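Side-chain contacts in single-stranded-DNA-specific exonuclease RecJ (Thermus thermophilus, PDB 2ZXR), which degrades single-stranded DNA in the 5' to 3' direction, using divalent metal ions, preferably magnesium, and shows no detectable activity on single-stranded RNA: residues L194-A197 / L198-L202; R305-A308 / R309-T312; D526-K529 / P530-L533. All coordinates share one frame; numbering follows the deposited sequence.

Interaction 1: residues L194-A197 / L198-L202; sequences LLWA and LHERL
Leu198 sits one helical turn beyond Leu194 and is tied to it by the backbone, its N donating to Leu194 O at 3.0 Å. Its CB leans on the preceding turn, 3.4 Å from Leu195 O, while CG is anti to the backbone N (chi1 175°) and the methyls run outward, away from that carbonyl. Ala197 contributes mainly its backbone: its O accepts from Arg201 N, the last of the four i to i+4 backbone bonds between the segments. Leu195 meets His199 through both its backbone oxygen and its side chain. Its O takes the N-H of His199, and the same oxygen lies obliquely off the imidazole, 3.2 Å from His199 CD2; farther out, Leu195 CD1 comes within 3.8 Å of His199 NE2. The other ring nitrogen, His199 ND1, is hydrogen-bonded to Pro205 O. One position along, Trp196 and Glu200 lie side by side and point the same way, the ring and carboxylate planes 42° apart, with Glu200 CG 3.7 Å from Trp196 CD1. A bend at chi2 (-92°) turns the carboxylate toward the edge of the indole, where Trp196 NE1 gives Glu200 OE1 a weak hydrogen bond of 3.3 Å. In the DHH domain, helix 187-201 lodges Leu194, Leu195 and Leu198 against Leu92, Ile91 and Leu96 of helix 83-98, while Leu194 and Ala197 also meet helix 60-70, whose Glu66 pairs with Arg201.

Interaction 2: residues R305-A308 / R309-T312; sequences RLNA and RRQT
Asn307 and Arg310 are joined by a short side-chain hydrogen bond, in which Arg310 NH2 donates to Asn307 OD1 at 2.6 Å along a nearly straight path (164°). The oxygen lies in the guanidinium plane, at its edge, although the amide is turned 57° from that plane. Bends at chi2 and chi3 fold the arginine back along the helix to meet it, and its NH1 is held by Glu314 in a salt bridge. A second polar grip is at Ala308 O, which accepts from both Thr312 N (3.0 Å) and Thr312 OG1 (2.7 Å), the two donors arriving from opposite faces of the carbonyl plane; this fixes the threonine hydroxyl on the backbone. Ordinary helical bonds link Arg309, Arg310 and Gln311 to Arg305, Leu306 and Asn307. Van der Waals contact is sparser: Gln311 CG stands 3.8 Å above the centre of the Arg310 guanidinium, covering one face, and the Gln311 amide packs closely on the backbone, its NE2 3.3 Å from Ala308 CA. Within the long helix 293-321, Leu306, Asn307 and Arg310 look onto helix 261-277, touching Ala275, Arg271, Ala274 and Pro270, whereas Ala308, Gln311 and Thr312 belong to its exposed side.

Interaction 3: residues D526-K529 / P530-L533; sequences DLRK and PEAL
Arg528 lays its guanidinium beneath Glu531, whose CB stands 3.7 Å above the plane, over its centre. The arginine reaches that position because CG occupies the crowded place between the backbone N and the carbonyl carbon (chi1 70°), after which the chain runs fully extended to NE. At the guanidinium edge, Arg528 NH2 donates to Ala532 O at 2.7 Å; the bond is bent, 138° at the hydrogen, and the oxygen is tilted out of the guanidinium plane. The Glu531 carboxylate adds charge but no directed bond: Glu531 OE2 is 3.4 Å from Arg528 NH1 in a salt bridge with the oxygen well out of the plane. Glu531 CG also packs close to the backbone, 3.0 Å from Lys529 O. Where the strand passes into the loop, Lys529 crosses Pro530 at about a right angle, Lys529 CG lying 3.5 Å from Pro530 CD. One arginine thus bridges from its strand to the chain that follows, and further partners steady it: Glu504 forms a salt bridge with NE, and Trp7 makes a cation-pi contact. With carboxylate, aromatic and backbone partners all engaged, the guanidinium probably has little freedom to rotate. The site is the end of the antiparallel strand pair 503-514/517-528 in the OB-domain sheet, where the side chain of the last strand residue is bonded to the outgoing loop.

How the interactions relate
The three contacts are separate local arrangements that follow one another along the chain, none touching another. Interactions 1 and 2 lie 39 Å apart between centres, yet each has a side chain about 12 Å from that of a metal-binding residue: Leu194 from His160, a ligand of the magnesium ion, and Arg310 from Asp82, which binds manganese. Both are too distant for direct contact, and neither interaction supplies a metal ligand. Interaction 3, in the OB region, is away from the active site, with its centre 54 Å from that of interaction 1 across the middle of the chain and 38 Å from that of interaction 2.

Interaction 1: residues L194-A197 / L198-L202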
ATOM      1  N   LEU A 194     -20.634  16.355   7.016  1.00 21.98           N
ATOM      2  CA  LEU A 194     -21.872  17.111   6.886  1.00 22.33           C
ATOM      3  C   LEU A 194     -22.766  16.888   8.098  1.00 22.68           C
ATOM      4  O   LEU A 194     -23.314  17.852   8.651  1.00 23.35           O
ATOM      5  CB  LEU A 194     -22.625  16.700   5.615  1.00 21.84           C
ATOM      6  CG  LEU A 194     -23.938  17.441   5.306  1.00 23.22           C
ATOM      7  CD1 LEU A 194     -23.660  18.945   5.182  1.00 22.74           C
ATOM      8  CD2 LEU A 194     -24.559  16.910   3.987  1.00 21.80           C
ATOM      9  N   LEU A 195     -22.950  15.632   8.511  1.00 21.77           N
ATOM     10  CA  LEU A 195     -23.778  15.379   9.687  1.00 21.73           C
ATOM     11  C   LEU A 195     -23.139  16.103  10.894  1.00 23.32           C
ATOM     12  O   LEU A 195     -23.832  16.669  11.742  1.00 23.11           O
ATOM     13  CB  LEU A 195     -23.871  13.869   9.980  1.00 20.49           C
ATOM     14  CG  LEU A 195     -24.647  13.480  11.254  1.00 18.58           C
ATOM     15  CD1 LEU A 195     -26.078  13.972  11.149  1.00 16.32           C
ATOM     16  CD2 LEU A 195     -24.596  11.972  11.457  1.00 17.73           C
ATOM     17  N   TRP A 196     -21.807  16.086  10.951  1.00 23.83           N
ATOM     18  CA  TRP A 196     -21.059  16.711  12.045  1.00 24.22           C
ATOM     19  C   TRP A 196     -21.253  18.245  12.039  1.00 24.41           C
ATOM     20  O   TRP A 196     -21.452  18.871  13.094  1.00 23.42           O
ATOM     21  CB  TRP A 196     -19.578  16.354  11.903  1.00 23.58           C
ATOM     22  CG  TRP A 196     -18.688  16.695  13.075  1.00 25.36           C
ATOM     23  CD1 TRP A 196     -18.915  17.623  14.052  1.00 25.52           C
ATOM     24  CD2 TRP A 196     -17.398  16.137  13.348  1.00 25.11           C
ATOM     25  NE1 TRP A 196     -17.841  17.676  14.911  1.00 26.38           N
ATOM     26  CE2 TRP A 196     -16.899  16.773  14.500  1.00 25.22           C
ATOM     27  CE3 TRP A 196     -16.612  15.159  12.722  1.00 26.67           C
ATOM     28  CZ2 TRP A 196     -15.647  16.468  15.048  1.00 26.49           C
ATOM     29  CZ3 TRP A 196     -15.358  14.854  13.272  1.00 26.88           C
ATOM     30  CH2 TRP A 196     -14.895  15.512  14.425  1.00 24.82           C
ATOM     31  N   ALA A 197     -21.180  18.839  10.852  1.00 23.99           N
ATOM     32  CA  ALA A 197     -21.382  20.276  10.705  1.00 23.91           C
ATOM     33  C   ALA A 197     -22.779  20.638  11.226  1.00 23.96           C
ATOM     34  O   ALA A 197     -22.947  21.642  11.908  1.00 25.12           O
ATOM     35  CB  ALA A 197     -21.232  20.679   9.236  1.00 23.84           C
ATOM     36  N   LEU A 198     -23.777  19.819  10.907  1.00 23.89           N
ATOM     37  CA  LEU A 198     -25.138  20.061  11.376  1.00 24.26           C
ATOM     38  C   LEU A 198     -25.216  19.963  12.917  1.00 24.62           C
ATOM     39  O   LEU A 198     -25.895  20.758  13.564  1.00 23.59           O
ATOM     40  CB  LEU A 198     -26.111  19.055  10.742  1.00 23.63           C
ATOM     41  CG  LEU A 198     -27.568  19.121  11.240  1.00 24.71           C
ATOM     42  CD1 LEU A 198     -28.178  20.493  10.922  1.00 24.18           C
ATOM     43  CD2 LEU A 198     -28.390  18.014  10.599  1.00 25.12           C
ATOM     44  N   HIS A 199     -24.547  18.963  13.492  1.00 24.91           N
ATOM     45  CA  HIS A 199     -24.525  18.795  14.949  1.00 25.18           C
ATOM     46  C   HIS A 199     -23.923  20.026  15.608  1.00 26.19           C
ATOM     47  O   HIS A 199     -24.391  20.495  16.647  1.00 26.47           O
ATOM     48  CB  HIS A 199     -23.707  17.561  15.338  1.00 23.68           C
ATOM     49  CG  HIS A 199     -24.490  16.294  15.264  1.00 23.29           C
ATOM     50  ND1 HIS A 199     -24.409  15.313  16.226  1.00 22.54           N
ATOM     51  CD2 HIS A 199     -25.454  15.897  14.397  1.00 22.33           C
ATOM     52  CE1 HIS A 199     -25.299  14.371  15.965  1.00 21.75           C
ATOM     53  NE2 HIS A 199     -25.945  14.705  14.860  1.00 22.80           N
ATOM     54  N   GLU A 200     -22.862  20.540  15.005  1.00 27.76           N
ATOM     55  CA  GLU A 200     -22.226  21.730  15.529  1.00 29.56           C
ATOM     56  C   GLU A 200     -23.234  22.880  15.546  1.00 28.92           C
ATOM     57  O   GLU A 200     -23.349  23.578  16.554  1.00 28.88           O
ATOM     58  CB  GLU A 200     -21.021  22.094  14.673  1.00 31.81           C
ATOM     59  CG  GLU A 200     -19.906  21.084  14.812  1.00 37.33           C
ATOM     60  CD  GLU A 200     -18.927  21.470  15.892  1.00 40.90           C
ATOM     61  OE1 GLU A 200     -18.273  20.565  16.490  1.00 43.01           O
ATOM     62  OE2 GLU A 200     -18.806  22.696  16.134  1.00 43.79           O
ATOM     63  N   ARG A 201     -23.946  23.085  14.436  1.00 28.24           N
ATOM     64  CA  ARG A 201     -24.949  24.151  14.366  1.00 29.19           C
ATOM     65  C   ARG A 201     -26.031  23.974  15.416  1.00 28.66           C
ATOM     66  O   ARG A 201     -26.505  24.956  15.982  1.00 30.07           O
ATOM     67  CB  ARG A 201     -25.656  24.193  13.000  1.00 30.55           C
ATOM     68  CG  ARG A 201     -24.898  24.900  11.874  1.00 32.97           C
ATOM     69  CD  ARG A 201     -25.797  25.096  10.651  1.00 34.12           C
ATOM     70  NE  ARG A 201     -26.819  26.131  10.859  1.00 34.01           N
ATOM     71  CZ  ARG A 201     -26.594  27.441  10.744  1.00 35.33           C
ATOM     72  NH1 ARG A 201     -25.383  27.887  10.422  1.00 32.73           N
ATOM     73  NH2 ARG A 201     -27.583  28.313  10.945  1.00 36.03           N
ATOM     74  N   LEU A 202     -26.421  22.726  15.663  1.00 26.96           N
ATOM     75  CA  LEU A 202     -27.470  22.422  16.612  1.00 26.13           C
ATOM     76  C   LEU A 202     -26.981  22.354  18.040  1.00 26.45           C
ATOM     77  O   LEU A 202     -27.761  22.062  18.934  1.00 25.12           O
ATOM     78  CB  LEU A 202     -28.138  21.092  16.251  1.00 26.47           C
ATOM     79  CG  LEU A 202     -28.888  21.055  14.907  1.00 25.95           C
ATOM     80  CD1 LEU A 202     -29.437  19.650  14.621  1.00 25.24           C
ATOM     81  CD2 LEU A 202     -30.030  22.064  14.970  1.00 25.60           C
TER

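Interaction 2: residues R305-A308 / R309-T312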
ATOM      1  N   ARG A 305     -24.868 -14.715   0.203  1.00 25.04           N
ATOM      2  CA  ARG A 305     -25.287 -15.390  -1.001  1.00 25.75           C
ATOM      3  C   ARG A 305     -24.951 -14.573  -2.241  1.00 24.60           C
ATOM      4  O   ARG A 305     -24.490 -15.110  -3.243  1.00 24.38           O
ATOM      5  CB  ARG A 305     -26.787 -15.665  -0.971  1.00 28.45           C
ATOM      6  CG  ARG A 305     -27.182 -16.689  -2.020  1.00 32.46           C
ATOM      7  CD  ARG A 305     -28.616 -16.521  -2.476  1.00 36.87           C
ATOM      8  NE  ARG A 305     -28.803 -15.244  -3.151  1.00 38.96           N
ATOM      9  CZ  ARG A 305     -29.758 -14.384  -2.836  1.00 40.05           C
ATOM     10  NH1 ARG A 305     -30.598 -14.690  -1.858  1.00 40.63           N
ATOM     11  NH2 ARG A 305     -29.868 -13.229  -3.489  1.00 39.88           N
ATOM     12  N   LEU A 306     -25.185 -13.268  -2.181  1.00 23.24           N
ATOM     13  CA  LEU A 306     -24.881 -12.425  -3.330  1.00 22.91           C
ATOM     14  C   LEU A 306     -23.369 -12.422  -3.619  1.00 22.74           C
ATOM     15  O   LEU A 306     -22.945 -12.469  -4.781  1.00 21.71           O
ATOM     16  CB  LEU A 306     -25.378 -10.995  -3.083  1.00 21.87           C
ATOM     17  CG  LEU A 306     -26.901 -10.846  -3.168  1.00 23.54           C
ATOM     18  CD1 LEU A 306     -27.336  -9.635  -2.363  1.00 22.05           C
ATOM     19  CD2 LEU A 306     -27.348 -10.740  -4.662  1.00 22.25           C
ATOM     20  N   ASN A 307     -22.565 -12.358  -2.562  1.00 21.50           N
ATOM     21  CA  ASN A 307     -21.111 -12.362  -2.723  1.00 23.32           C
ATOM     22  C   ASN A 307     -20.618 -13.697  -3.315  1.00 23.14           C
ATOM     23  O   ASN A 307     -19.678 -13.715  -4.105  1.00 22.82           O
ATOM     24  CB  ASN A 307     -20.436 -12.114  -1.375  1.00 24.24           C
ATOM     25  CG  ASN A 307     -18.945 -11.876  -1.510  1.00 25.30           C
ATOM     26  OD1 ASN A 307     -18.509 -10.908  -2.145  1.00 26.27           O
ATOM     27  ND2 ASN A 307     -18.157 -12.754  -0.912  1.00 26.23           N
ATOM     28  N   ALA A 308     -21.265 -14.798  -2.938  1.00 21.88           N
ATOM     29  CA  ALA A 308     -20.902 -16.116  -3.466  1.00 23.35           C
ATOM     30  C   ALA A 308     -21.259 -16.172  -4.952  1.00 23.80           C
ATOM     31  O   ALA A 308     -20.559 -16.803  -5.753  1.00 23.61           O
ATOM     32  CB  ALA A 308     -21.645 -17.239  -2.703  1.00 23.39           C
ATOM     33  N   ARG A 309     -22.350 -15.506  -5.319  1.00 24.17           N
ATOM     34  CA  ARG A 309     -22.774 -15.460  -6.715  1.00 24.47           C
ATOM     35  C   ARG A 309     -21.755 -14.618  -7.502  1.00 24.14           C
ATOM     36  O   ARG A 309     -21.267 -15.036  -8.542  1.00 23.68           O
ATOM     37  CB  ARG A 309     -24.181 -14.863  -6.811  1.00 26.51           C
ATOM     38  CG  ARG A 309     -24.739 -14.665  -8.231  1.00 29.93           C
ATOM     39  CD  ARG A 309     -24.762 -15.971  -9.052  1.00 33.84           C
ATOM     40  NE  ARG A 309     -25.445 -15.781 -10.334  1.00 36.62           N
ATOM     41  CZ  ARG A 309     -25.396 -16.635 -11.354  1.00 38.53           C
ATOM     42  NH1 ARG A 309     -24.689 -17.757 -11.259  1.00 40.42           N
ATOM     43  NH2 ARG A 309     -26.049 -16.367 -12.481  1.00 39.09           N
ATOM     44  N   ARG A 310     -21.422 -13.442  -6.985  1.00 23.07           N
ATOM     45  CA  ARG A 310     -20.448 -12.571  -7.628  1.00 22.93           C
ATOM     46  C   ARG A 310     -19.143 -13.359  -7.830  1.00 23.58           C
ATOM     47  O   ARG A 310     -18.537 -13.314  -8.904  1.00 22.09           O
ATOM     48  CB  ARG A 310     -20.201 -11.326  -6.757  1.00 23.33           C
ATOM     49  CG  ARG A 310     -19.241 -10.261  -7.344  1.00 24.98           C
ATOM     50  CD  ARG A 310     -17.776 -10.531  -6.938  1.00 28.58           C
ATOM     51  NE  ARG A 310     -17.572 -10.555  -5.479  1.00 28.45           N
ATOM     52  CZ  ARG A 310     -16.394 -10.762  -4.888  1.00 28.63           C
ATOM     53  NH1 ARG A 310     -15.304 -10.956  -5.620  1.00 30.30           N
ATOM     54  NH2 ARG A 310     -16.295 -10.802  -3.565  1.00 26.25           N
ATOM     55  N   GLN A 311     -18.733 -14.099  -6.795  1.00 23.26           N
ATOM     56  CA  GLN A 311     -17.499 -14.868  -6.864  1.00 23.45           C
ATOM     57  C   GLN A 311     -17.544 -15.923  -7.943  1.00 23.29           C
ATOM     58  O   GLN A 311     -16.576 -16.096  -8.669  1.00 22.24           O
ATOM     59  CB  GLN A 311     -17.207 -15.532  -5.519  1.00 24.45           C
ATOM     60  CG  GLN A 311     -16.590 -14.570  -4.524  1.00 27.61           C
ATOM     61  CD  GLN A 311     -16.659 -15.073  -3.089  1.00 29.14           C
ATOM     62  OE1 GLN A 311     -15.862 -14.670  -2.243  1.00 30.76           O
ATOM     63  NE2 GLN A 311     -17.623 -15.947  -2.809  1.00 29.71           N
ATOM     64  N   THR A 312     -18.675 -16.615  -8.040  1.00 23.38           N
ATOM     65  CA  THR A 312     -18.864 -17.663  -9.020  1.00 24.23           C
ATOM     66  C   THR A 312     -18.790 -17.115 -10.430  1.00 24.80           C
ATOM     67  O   THR A 312     -18.049 -17.636 -11.252  1.00 26.28           O
ATOM     68  CB  THR A 312     -20.214 -18.369  -8.819  1.00 25.24           C
ATOM     69  OG1 THR A 312     -20.282 -18.860  -7.472  1.00 23.44           O
ATOM     70  CG2 THR A 312     -20.355 -19.548  -9.802  1.00 23.31           C
TER

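Interaction 3: residues D526-K529 / P530-L533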
ATOM      1  N   ASP A 526       7.502 -11.444  -2.766  1.00 32.77           N
ATOM      2  CA  ASP A 526       8.197 -11.705  -4.024  1.00 33.45           C
ATOM      3  C   ASP A 526       9.492 -12.407  -3.665  1.00 33.41           C
ATOM      4  O   ASP A 526      10.027 -12.226  -2.566  1.00 31.87           O
ATOM      5  CB  ASP A 526       8.480 -10.446  -4.857  1.00 33.89           C
ATOM      6  CG  ASP A 526       8.739 -10.776  -6.350  1.00 36.90           C
ATOM      7  OD1 ASP A 526       8.649 -11.970  -6.735  1.00 37.61           O
ATOM      8  OD2 ASP A 526       9.029  -9.853  -7.152  1.00 37.84           O
ATOM      9  N   LEU A 527       9.974 -13.223  -4.594  1.00 33.76           N
ATOM     10  CA  LEU A 527      11.182 -14.011  -4.394  1.00 35.11           C
ATOM     11  C   LEU A 527      11.869 -14.199  -5.754  1.00 35.92           C
ATOM     12  O   LEU A 527      11.188 -14.438  -6.767  1.00 34.45           O
ATOM     13  CB  LEU A 527      10.771 -15.353  -3.782  1.00 36.13           C
ATOM     14  CG  LEU A 527      11.723 -16.529  -3.603  1.00 36.64           C
ATOM     15  CD1 LEU A 527      10.967 -17.616  -2.855  1.00 37.42           C
ATOM     16  CD2 LEU A 527      12.192 -17.064  -4.958  1.00 37.03           C
ATOM     17  N   ARG A 528      13.203 -14.105  -5.775  1.00 36.09           N
ATOM     18  CA  ARG A 528      13.935 -14.228  -7.033  1.00 37.06           C
ATOM     19  C   ARG A 528      15.438 -14.506  -6.907  1.00 38.40           C
ATOM     20  O   ARG A 528      16.028 -14.419  -5.829  1.00 38.30           O
ATOM     21  CB  ARG A 528      13.775 -12.933  -7.829  1.00 36.70           C
ATOM     22  CG  ARG A 528      14.538 -11.772  -7.195  1.00 36.91           C
ATOM     23  CD  ARG A 528      14.442 -10.473  -7.986  1.00 37.13           C
ATOM     24  NE  ARG A 528      15.341  -9.452  -7.441  1.00 37.53           N
ATOM     25  CZ  ARG A 528      15.500  -8.236  -7.957  1.00 37.43           C
ATOM     26  NH1 ARG A 528      14.819  -7.877  -9.035  1.00 38.83           N
ATOM     27  NH2 ARG A 528      16.338  -7.376  -7.396  1.00 37.61           N
ATOM     28  N   LYS A 529      16.049 -14.845  -8.034  1.00 39.33           N
ATOM     29  CA  LYS A 529      17.486 -15.052  -8.080  1.00 41.30           C
ATOM     30  C   LYS A 529      17.937 -13.598  -8.024  1.00 41.68           C
ATOM     31  O   LYS A 529      17.326 -12.743  -8.655  1.00 41.78           O
ATOM     32  CB  LYS A 529      17.889 -15.694  -9.407  1.00 42.23           C
ATOM     33  CG  LYS A 529      19.373 -15.589  -9.745  1.00 44.22           C
ATOM     34  CD  LYS A 529      19.681 -16.279 -11.079  1.00 45.25           C
ATOM     35  CE  LYS A 529      21.159 -16.193 -11.433  1.00 45.77           C
ATOM     36  NZ  LYS A 529      21.627 -14.779 -11.447  1.00 47.18           N
ATOM     37  N   PRO A 530      18.996 -13.293  -7.264  1.00 42.48           N
ATOM     38  CA  PRO A 530      19.473 -11.905  -7.160  1.00 43.23           C
ATOM     39  C   PRO A 530      19.573 -11.194  -8.505  1.00 44.00           C
ATOM     40  O   PRO A 530      19.968 -11.787  -9.495  1.00 43.88           O
ATOM     41  CB  PRO A 530      20.827 -12.064  -6.474  1.00 43.57           C
ATOM     42  CG  PRO A 530      20.613 -13.292  -5.616  1.00 43.09           C
ATOM     43  CD  PRO A 530      19.899 -14.217  -6.561  1.00 42.26           C
ATOM     44  N   GLU A 531      19.207  -9.919  -8.543  1.00 45.49           N
ATOM     45  CA  GLU A 531      19.262  -9.161  -9.786  1.00 46.83           C
ATOM     46  C   GLU A 531      19.512  -7.685  -9.533  1.00 47.05           C
ATOM     47  O   GLU A 531      19.858  -7.271  -8.422  1.00 47.18           O
ATOM     48  CB  GLU A 531      17.943  -9.309 -10.555  1.00 48.30           C
ATOM     49  CG  GLU A 531      17.608 -10.750 -10.925  1.00 51.53           C
ATOM     50  CD  GLU A 531      16.197 -10.924 -11.484  1.00 53.13           C
ATOM     51  OE1 GLU A 531      15.773 -12.093 -11.673  1.00 53.39           O
ATOM     52  OE2 GLU A 531      15.516  -9.899 -11.731  1.00 54.14           O
ATOM     53  N   ALA A 532      19.324  -6.893 -10.581  1.00 46.92           N
ATOM     54  CA  ALA A 532      19.499  -5.456 -10.487  1.00 46.39           C
ATOM     55  C   ALA A 532      18.720  -5.049  -9.250  1.00 45.53           C
ATOM     56  O   ALA A 532      17.634  -5.582  -8.994  1.00 45.42           O
ATOM     57  CB  ALA A 532      18.921  -4.767 -11.734  1.00 46.88           C
ATOM     58  N   LEU A 533      19.280  -4.124  -8.479  1.00 43.90           N
ATOM     59  CA  LEU A 533      18.639  -3.656  -7.260  1.00 41.88           C
ATOM     60  C   LEU A 533      18.795  -2.147  -7.247  1.00 40.22           C
ATOM     61  O   LEU A 533      19.904  -1.652  -7.157  1.00 39.33           O
ATOM     62  CB  LEU A 533      19.347  -4.274  -6.059  1.00 43.09           C
ATOM     63  CG  LEU A 533      18.560  -4.504  -4.769  1.00 44.07           C
ATOM     64  CD1 LEU A 533      19.518  -4.981  -3.665  1.00 44.00           C
ATOM     65  CD2 LEU A 533      17.855  -3.220  -4.367  1.00 44.72           C
TER